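Local coordinates for extracellular solute-binding protein, family 1 (Bifidobacterium longum subsp. infantis ATCC 15697, PDB 3QUF) that probably binds an extracellular solute and delivers it to a membrane transporter, as other family 1 solute-binding proteins do, at residues A[229-243]-A[384-396]. Sequence-based numbering, arbitrary orientation.
Sequences WEAAAKAGVIPQKSV and IAQQQKIVQGQIS
The indole of W229 meets helix 376-391 with its six-membered ring: Q387 O lies at the rim, near the ring plane, 3.7 Å from CZ3, while V391 CG2 comes in obliquely, 3.5 Å from CH2. I238 CD1, from the same segment, sits over one face of the indole, nearer the ring's margin than its centre. A chi1 of -157°, CG opposite the backbone N, carries the indole to Q387 and V391; its NE1 is hydrogen-bonded to S189 OG. Cut back to an alanine, the position would probably leave V391 CG2 and the CB of Q387 facing a gap and S189 OG without its indole partner. V391 wedges its other methyl, CG1, against the carbonyl oxygens of I238 and P239, 3.7 Å from P239 O. The contact joins the C-terminal ends of helices 223-234 and 376-391, whose axes here approach to 9.8 Å at 42°; both helices finish in Schellman motifs, with G236 and G393 at positive phi. Beside the indole, I390 CG2 packs 3.7 Å from E230 CB, the two side chains crossing near a right angle. E230 runs on extended, and water 1 bridges E230 OE2 and I395 O. At the far end V243 lies across the Q392 side chain, CG2 3.9 Å from CG. Nearby, water 2 accepts from Q240 NE2 and donates to Q392 O at 3.3 Å.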
ATOM      1  N   TRP A 229       6.554  10.154  16.678  1.00 21.68           N
ATOM      2  CA  TRP A 229       7.382  10.381  15.485  1.00 21.91           C
ATOM      3  C   TRP A 229       8.247  11.644  15.673  1.00 23.64           C
ATOM      4  O   TRP A 229       9.437  11.608  15.368  1.00 26.53           O
ATOM      5  CB  TRP A 229       6.486  10.472  14.224  1.00 20.98           C
ATOM      6  CG  TRP A 229       7.165  10.171  12.932  1.00 17.79           C
ATOM      7  CD1 TRP A 229       7.599   8.979  12.504  1.00 19.83           C
ATOM      8  CD2 TRP A 229       7.477  11.109  11.895  1.00 18.62           C
ATOM      9  NE1 TRP A 229       8.157   9.091  11.245  1.00 17.15           N
ATOM     10  CE2 TRP A 229       8.075  10.388  10.845  1.00 16.62           C
ATOM     11  CE3 TRP A 229       7.271  12.477  11.736  1.00 19.67           C
ATOM     12  CZ2 TRP A 229       8.517  10.984   9.678  1.00 18.91           C
ATOM     13  CZ3 TRP A 229       7.687  13.067  10.562  1.00 21.82           C
ATOM     14  CH2 TRP A 229       8.319  12.321   9.552  1.00 19.80           C
ATOM     15  N   GLU A 230       7.674  12.729  16.202  1.00 24.72           N
ATOM     16  CA  GLU A 230       8.414  13.976  16.487  1.00 25.85           C
ATOM     17  C   GLU A 230       9.569  13.678  17.474  1.00 26.85           C
ATOM     18  O   GLU A 230      10.677  14.220  17.344  1.00 27.74           O
ATOM     19  CB  GLU A 230       7.468  15.060  17.046  1.00 27.22           C
ATOM     20  CG  GLU A 230       8.137  16.410  17.377  1.00 29.64           C
ATOM     21  CD  GLU A 230       7.197  17.416  18.064  1.00 36.50           C
ATOM     22  OE1 GLU A 230       6.065  17.042  18.445  1.00 39.74           O
ATOM     23  OE2 GLU A 230       7.594  18.587  18.245  1.00 40.36           O
ATOM     24  N   ALA A 231       9.313  12.810  18.452  1.00 26.15           N
ATOM     25  CA  ALA A 231      10.330  12.473  19.461  1.00 26.87           C
ATOM     26  C   ALA A 231      11.577  11.863  18.819  1.00 26.39           C
ATOM     27  O   ALA A 231      12.696  12.128  19.269  1.00 27.49           O
ATOM     28  CB  ALA A 231       9.759  11.519  20.530  1.00 27.05           C
ATOM     29  N   ALA A 232      11.396  11.047  17.770  1.00 24.45           N
ATOM     30  CA  ALA A 232      12.535  10.507  17.034  1.00 24.30           C
ATOM     31  C   ALA A 232      13.274  11.618  16.300  1.00 24.65           C
ATOM     32  O   ALA A 232      14.479  11.572  16.206  1.00 26.18           O
ATOM     33  CB  ALA A 232      12.116   9.391  16.046  1.00 22.96           C
ATOM     34  N   ALA A 233      12.546  12.609  15.792  1.00 25.31           N
ATOM     35  CA  ALA A 233      13.183  13.761  15.149  1.00 26.58           C
ATOM     36  C   ALA A 233      13.960  14.582  16.174  1.00 28.27           C
ATOM     37  O   ALA A 233      15.083  15.008  15.906  1.00 29.24           O
ATOM     38  CB  ALA A 233      12.171  14.629  14.470  1.00 26.41           C
ATOM     39  N   LYS A 234      13.365  14.805  17.342  1.00 28.72           N
ATOM     40  CA  LYS A 234      14.003  15.649  18.364  1.00 30.70           C
ATOM     41  C   LYS A 234      15.260  14.983  18.912  1.00 31.00           C
ATOM     42  O   LYS A 234      16.214  15.675  19.330  1.00 30.86           O
ATOM     43  CB  LYS A 234      13.014  15.969  19.497  1.00 31.71           C
ATOM     44  CG  LYS A 234      11.862  16.891  19.071  1.00 34.89           C
ATOM     45  CD  LYS A 234      12.331  18.336  18.831  1.00 42.06           C
ATOM     46  CE  LYS A 234      11.182  19.335  18.576  1.00 44.01           C
ATOM     47  NZ  LYS A 234      11.681  20.769  18.662  1.00 46.78           N
ATOM     48  N   ALA A 235      15.262  13.649  18.876  1.00 29.92           N
ATOM     49  CA  ALA A 235      16.393  12.831  19.280  1.00 30.22           C
ATOM     50  C   ALA A 235      17.523  12.774  18.238  1.00 30.68           C
ATOM     51  O   ALA A 235      18.577  12.208  18.525  1.00 30.93           O
ATOM     52  CB  ALA A 235      15.932  11.430  19.637  1.00 30.10           C
ATOM     53  N   GLY A 236      17.307  13.338  17.048  1.00 29.77           N
ATOM     54  CA  GLY A 236      18.288  13.288  15.980  1.00 29.92           C
ATOM     55  C   GLY A 236      18.211  12.024  15.118  1.00 29.57           C
ATOM     56  O   GLY A 236      18.967  11.892  14.158  1.00 29.53           O
ATOM     57  N   VAL A 237      17.265  11.134  15.420  1.00 28.68           N
ATOM     58  CA  VAL A 237      17.151   9.833  14.710  1.00 27.99           C
ATOM     59  C   VAL A 237      16.450   9.984  13.351  1.00 27.85           C
ATOM     60  O   VAL A 237      16.859   9.355  12.380  1.00 29.36           O
ATOM     61  CB  VAL A 237      16.493   8.757  15.616  1.00 27.79           C
ATOM     62  CG1 VAL A 237      16.285   7.397  14.879  1.00 25.42           C
ATOM     63  CG2 VAL A 237      17.352   8.556  16.878  1.00 28.11           C
ATOM     64  N   ILE A 238      15.435  10.844  13.266  1.00 27.46           N
ATOM     65  CA  ILE A 238      14.933  11.335  11.982  1.00 27.76           C
ATOM     66  C   ILE A 238      15.530  12.746  11.766  1.00 30.69           C
ATOM     67  O   ILE A 238      14.988  13.732  12.285  1.00 31.70           O
ATOM     68  CB  ILE A 238      13.413  11.412  11.924  1.00 27.14           C
ATOM     69  CG1 ILE A 238      12.789  10.040  12.236  1.00 25.91           C
ATOM     70  CG2 ILE A 238      12.991  11.847  10.547  1.00 26.08           C
ATOM     71  CD1 ILE A 238      11.244  10.049  12.338  1.00 25.75           C
ATOM     72  N   PRO A 239      16.626  12.838  11.003  1.00 32.10           N
ATOM     73  CA  PRO A 239      17.457  14.068  11.046  1.00 33.48           C
ATOM     74  C   PRO A 239      16.996  15.143  10.055  1.00 33.92           C
ATOM     75  O   PRO A 239      16.357  14.819   9.058  1.00 33.71           O
ATOM     76  CB  PRO A 239      18.844  13.525  10.717  1.00 33.84           C
ATOM     77  CG  PRO A 239      18.568  12.440   9.689  1.00 33.80           C
ATOM     78  CD  PRO A 239      17.255  11.792  10.164  1.00 31.52           C
ATOM     79  N   GLN A 240      17.306  16.431  10.306  1.00 35.01           N
ATOM     80  CA  GLN A 240      16.829  17.484   9.385  1.00 34.86           C
ATOM     81  C   GLN A 240      17.479  17.306   8.012  1.00 34.83           C
ATOM     82  O   GLN A 240      16.908  17.702   7.011  1.00 36.51           O
ATOM     83  CB  GLN A 240      17.062  18.927   9.902  1.00 36.24           C
ATOM     84  CG  GLN A 240      16.211  19.305  11.137  1.00 34.76           C
ATOM     85  CD  GLN A 240      16.985  19.031  12.407  1.00 38.02           C
ATOM     86  OE1 GLN A 240      17.786  18.093  12.450  1.00 35.66           O
ATOM     87  NE2 GLN A 240      16.801  19.886  13.435  1.00 40.28           N
ATOM     88  N   LYS A 241      18.635  16.678   7.977  1.00 35.27           N
ATOM     89  CA  LYS A 241      19.332  16.419   6.717  1.00 36.73           C
ATOM     90  C   LYS A 241      18.595  15.432   5.836  1.00 36.22           C
ATOM     91  O   LYS A 241      18.949  15.281   4.667  1.00 37.26           O
ATOM     92  CB  LYS A 241      20.768  15.935   6.960  1.00 36.90           C
ATOM     93  CG  LYS A 241      20.910  14.508   7.374  1.00 37.58           C
ATOM     94  CD  LYS A 241      22.330  14.215   7.725  1.00 39.04           C
ATOM     95  CE  LYS A 241      22.494  12.825   8.240  1.00 39.32           C
ATOM     96  NZ  LYS A 241      23.882  12.495   8.603  1.00 39.40           N
ATOM     97  N   SER A 242      17.550  14.801   6.382  1.00 34.94           N
ATOM     98  CA  SER A 242      16.704  13.914   5.600  1.00 33.58           C
ATOM     99  C   SER A 242      15.653  14.663   4.772  1.00 33.90           C
ATOM    100  O   SER A 242      15.143  14.109   3.813  1.00 33.06           O
ATOM    101  CB  SER A 242      16.044  12.877   6.525  1.00 32.88           C
ATOM    102  OG  SER A 242      15.660  11.745   5.774  1.00 30.64           O
ATOM    103  N   VAL A 243      15.340  15.934   5.102  1.00 34.32           N
ATOM    104  CA  VAL A 243      14.338  16.660   4.313  1.00 35.01           C
ATOM    105  C   VAL A 243      14.919  17.013   2.971  1.00 35.53           C
ATOM    106  O   VAL A 243      16.031  17.559   2.904  1.00 37.01           O
ATOM    107  CB  VAL A 243      13.841  17.975   4.954  1.00 35.68           C
ATOM    108  CG1 VAL A 243      12.879  18.700   3.974  1.00 36.61           C
ATOM    109  CG2 VAL A 243      13.166  17.690   6.264  1.00 36.76           C
ATOM    110  N   ILE A 384       2.486  15.568   3.546  1.00 16.64           N
ATOM    111  CA  ILE A 384       3.910  15.743   3.220  1.00 18.00           C
ATOM    112  C   ILE A 384       4.416  17.061   3.777  1.00 19.44           C
ATOM    113  O   ILE A 384       5.466  17.114   4.444  1.00 19.94           O
ATOM    114  CB  ILE A 384       4.168  15.654   1.692  1.00 17.31           C
ATOM    115  CG1 ILE A 384       3.904  14.242   1.172  1.00 19.05           C
ATOM    116  CG2 ILE A 384       5.608  16.110   1.362  1.00 19.04           C
ATOM    117  CD1 ILE A 384       3.754  14.146  -0.404  1.00 22.02           C
ATOM    118  N   ALA A 385       3.684  18.151   3.533  1.00 20.23           N
ATOM    119  CA  ALA A 385       4.068  19.463   4.067  1.00 21.50           C
ATOM    120  C   ALA A 385       4.191  19.438   5.591  1.00 22.60           C
ATOM    121  O   ALA A 385       5.184  19.902   6.138  1.00 22.98           O
ATOM    122  CB  ALA A 385       3.050  20.527   3.605  1.00 21.53           C
ATOM    123  N   GLN A 386       3.232  18.811   6.277  1.00 21.63           N
ATOM    124  CA  GLN A 386       3.246  18.815   7.736  1.00 21.15           C
ATOM    125  C   GLN A 386       4.374  17.949   8.279  1.00 21.31           C
ATOM    126  O   GLN A 386       5.031  18.327   9.257  1.00 21.54           O
ATOM    127  CB  GLN A 386       1.911  18.335   8.310  1.00 21.62           C
ATOM    128  CG  GLN A 386       0.703  19.194   7.943  1.00 24.32           C
ATOM    129  CD  GLN A 386       0.907  20.640   8.242  1.00 28.15           C
ATOM    130  OE1 GLN A 386       1.333  21.001   9.330  1.00 29.60           O
ATOM    131  NE2 GLN A 386       0.597  21.487   7.289  1.00 35.09           N
ATOM    132  N   GLN A 387       4.628  16.790   7.658  1.00 20.02           N
ATOM    133  CA  GLN A 387       5.640  15.899   8.207  1.00 20.21           C
ATOM    134  C   GLN A 387       7.019  16.551   8.109  1.00 20.49           C
ATOM    135  O   GLN A 387       7.866  16.436   9.022  1.00 19.63           O
ATOM    136  CB  GLN A 387       5.595  14.522   7.549  1.00 20.79           C
ATOM    137  CG  GLN A 387       6.191  14.416   6.204  1.00 23.19           C
ATOM    138  CD  GLN A 387       5.782  13.108   5.502  1.00 25.25           C
ATOM    139  OE1 GLN A 387       5.040  12.293   6.061  1.00 19.89           O
ATOM    140  NE2 GLN A 387       6.252  12.931   4.250  1.00 25.72           N
ATOM    141  N   GLN A 388       7.257  17.253   6.997  1.00 20.22           N
ATOM    142  CA  GLN A 388       8.514  17.960   6.843  1.00 22.51           C
ATOM    143  C   GLN A 388       8.682  19.060   7.928  1.00 23.93           C
ATOM    144  O   GLN A 388       9.757  19.205   8.525  1.00 25.08           O
ATOM    145  CB  GLN A 388       8.634  18.523   5.427  1.00 22.24           C
ATOM    146  CG  GLN A 388       8.779  17.500   4.302  1.00 23.36           C
ATOM    147  CD  GLN A 388       8.665  18.119   2.916  1.00 26.73           C
ATOM    148  OE1 GLN A 388       8.603  19.335   2.796  1.00 32.87           O
ATOM    149  NE2 GLN A 388       8.645  17.300   1.870  1.00 27.59           N
ATOM    150  N   LYS A 389       7.615  19.806   8.211  1.00 24.52           N
ATOM    151  CA  LYS A 389       7.658  20.838   9.254  1.00 25.73           C
ATOM    152  C   LYS A 389       7.891  20.245  10.644  1.00 26.48           C
ATOM    153  O   LYS A 389       8.548  20.844  11.477  1.00 26.61           O
ATOM    154  CB  LYS A 389       6.373  21.663   9.266  1.00 26.21           C
ATOM    155  CG  LYS A 389       6.235  22.512   8.038  1.00 29.18           C
ATOM    156  CD  LYS A 389       4.917  23.343   7.985  1.00 33.63           C
ATOM    157  CE  LYS A 389       4.624  23.756   6.536  1.00 37.51           C
ATOM    158  NZ  LYS A 389       3.234  24.269   6.263  1.00 41.08           N
ATOM    159  N   ILE A 390       7.335  19.064  10.904  1.00 25.82           N
ATOM    160  CA  ILE A 390       7.601  18.399  12.190  1.00 27.14           C
ATOM    161  C   ILE A 390       9.066  18.046  12.298  1.00 28.53           C
ATOM    162  O   ILE A 390       9.703  18.319  13.340  1.00 29.49           O
ATOM    163  CB  ILE A 390       6.800  17.120  12.379  1.00 26.74           C
ATOM    164  CG1 ILE A 390       5.336  17.425  12.621  1.00 27.07           C
ATOM    165  CG2 ILE A 390       7.406  16.258  13.546  1.00 27.52           C
ATOM    166  CD1 ILE A 390       4.454  16.214  12.458  1.00 29.65           C
ATOM    167  N   VAL A 391       9.626  17.461  11.239  1.00 28.43           N
ATOM    168  CA  VAL A 391      11.025  17.010  11.278  1.00 29.92           C
ATOM    169  C   VAL A 391      11.934  18.213  11.517  1.00 33.01           C
ATOM    170  O   VAL A 391      12.880  18.138  12.317  1.00 34.68           O
ATOM    171  CB  VAL A 391      11.430  16.260  10.009  1.00 29.60           C
ATOM    172  CG1 VAL A 391      12.944  15.980   9.995  1.00 30.13           C
ATOM    173  CG2 VAL A 391      10.648  14.934   9.920  1.00 26.52           C
ATOM    174  N   GLN A 392      11.593  19.335  10.881  1.00 33.65           N
ATOM    175  CA  GLN A 392      12.366  20.575  11.010  1.00 35.74           C
ATOM    176  C   GLN A 392      12.097  21.374  12.270  1.00 36.39           C
ATOM    177  O   GLN A 392      12.587  22.497  12.412  1.00 38.02           O
ATOM    178  CB  GLN A 392      12.111  21.433   9.795  1.00 36.14           C
ATOM    179  CG  GLN A 392      12.667  20.814   8.571  1.00 38.41           C
ATOM    180  CD  GLN A 392      12.278  21.539   7.301  1.00 40.35           C
ATOM    181  OE1 GLN A 392      11.103  21.905   7.079  1.00 45.22           O
ATOM    182  NE2 GLN A 392      13.256  21.707   6.422  1.00 45.28           N
ATOM    183  N   GLY A 393      11.335  20.823  13.197  1.00 36.16           N
ATOM    184  CA  GLY A 393      11.083  21.498  14.454  1.00 37.55           C
ATOM    185  C   GLY A 393      10.248  22.759  14.332  1.00 37.99           C
ATOM    186  O   GLY A 393      10.268  23.587  15.239  1.00 39.76           O
ATOM    187  N   GLN A 394       9.496  22.915  13.239  1.00 36.93           N
ATOM    188  CA  GLN A 394       8.739  24.149  13.003  1.00 37.27           C
ATOM    189  C   GLN A 394       7.323  24.103  13.529  1.00 36.67           C
ATOM    190  O   GLN A 394       6.736  25.137  13.766  1.00 37.65           O
ATOM    191  CB  GLN A 394       8.682  24.500  11.518  1.00 37.22           C
ATOM    192  CG  GLN A 394      10.043  24.512  10.866  1.00 40.90           C
ATOM    193  CD  GLN A 394      10.068  25.226   9.525  1.00 45.01           C
ATOM    194  OE1 GLN A 394       9.331  24.885   8.592  1.00 49.78           O
ATOM    195  NE2 GLN A 394      10.943  26.205   9.417  1.00 48.64           N
ATOM    196  N   ILE A 395       6.742  22.921  13.654  1.00 34.27           N
ATOM    197  CA  ILE A 395       5.392  22.815  14.154  1.00 33.23           C
ATOM    198  C   ILE A 395       5.330  21.664  15.143  1.00 31.83           C
ATOM    199  O   ILE A 395       6.170  20.772  15.115  1.00 32.16           O
ATOM    200  CB  ILE A 395       4.408  22.619  13.019  1.00 33.28           C
ATOM    201  CG1 ILE A 395       4.593  21.244  12.365  1.00 32.05           C
ATOM    202  CG2 ILE A 395       4.567  23.735  11.981  1.00 35.80           C
ATOM    203  CD1 ILE A 395       3.559  20.952  11.385  1.00 34.03           C
ATOM    204  N   SER A 396       4.352  21.700  16.030  1.00 31.30           N
ATOM    205  CA  SER A 396       4.188  20.631  16.990  1.00 30.43           C
ATOM    206  C   SER A 396       3.373  19.527  16.346  1.00 28.73           C
ATOM    207  O   SER A 396       2.752  19.727  15.296  1.00 26.95           O
ATOM    208  CB  SER A 396       3.430  21.120  18.198  1.00 31.18           C
ATOM    209  OG  SER A 396       2.134  21.512  17.815  1.00 30.42           O
TER
HETATM  210  O   HOH W   1       8.584  19.863  15.986  1.00 50.72           O
HETATM  211  O   HOH W   2      15.583  22.172  13.717  1.00 45.13           O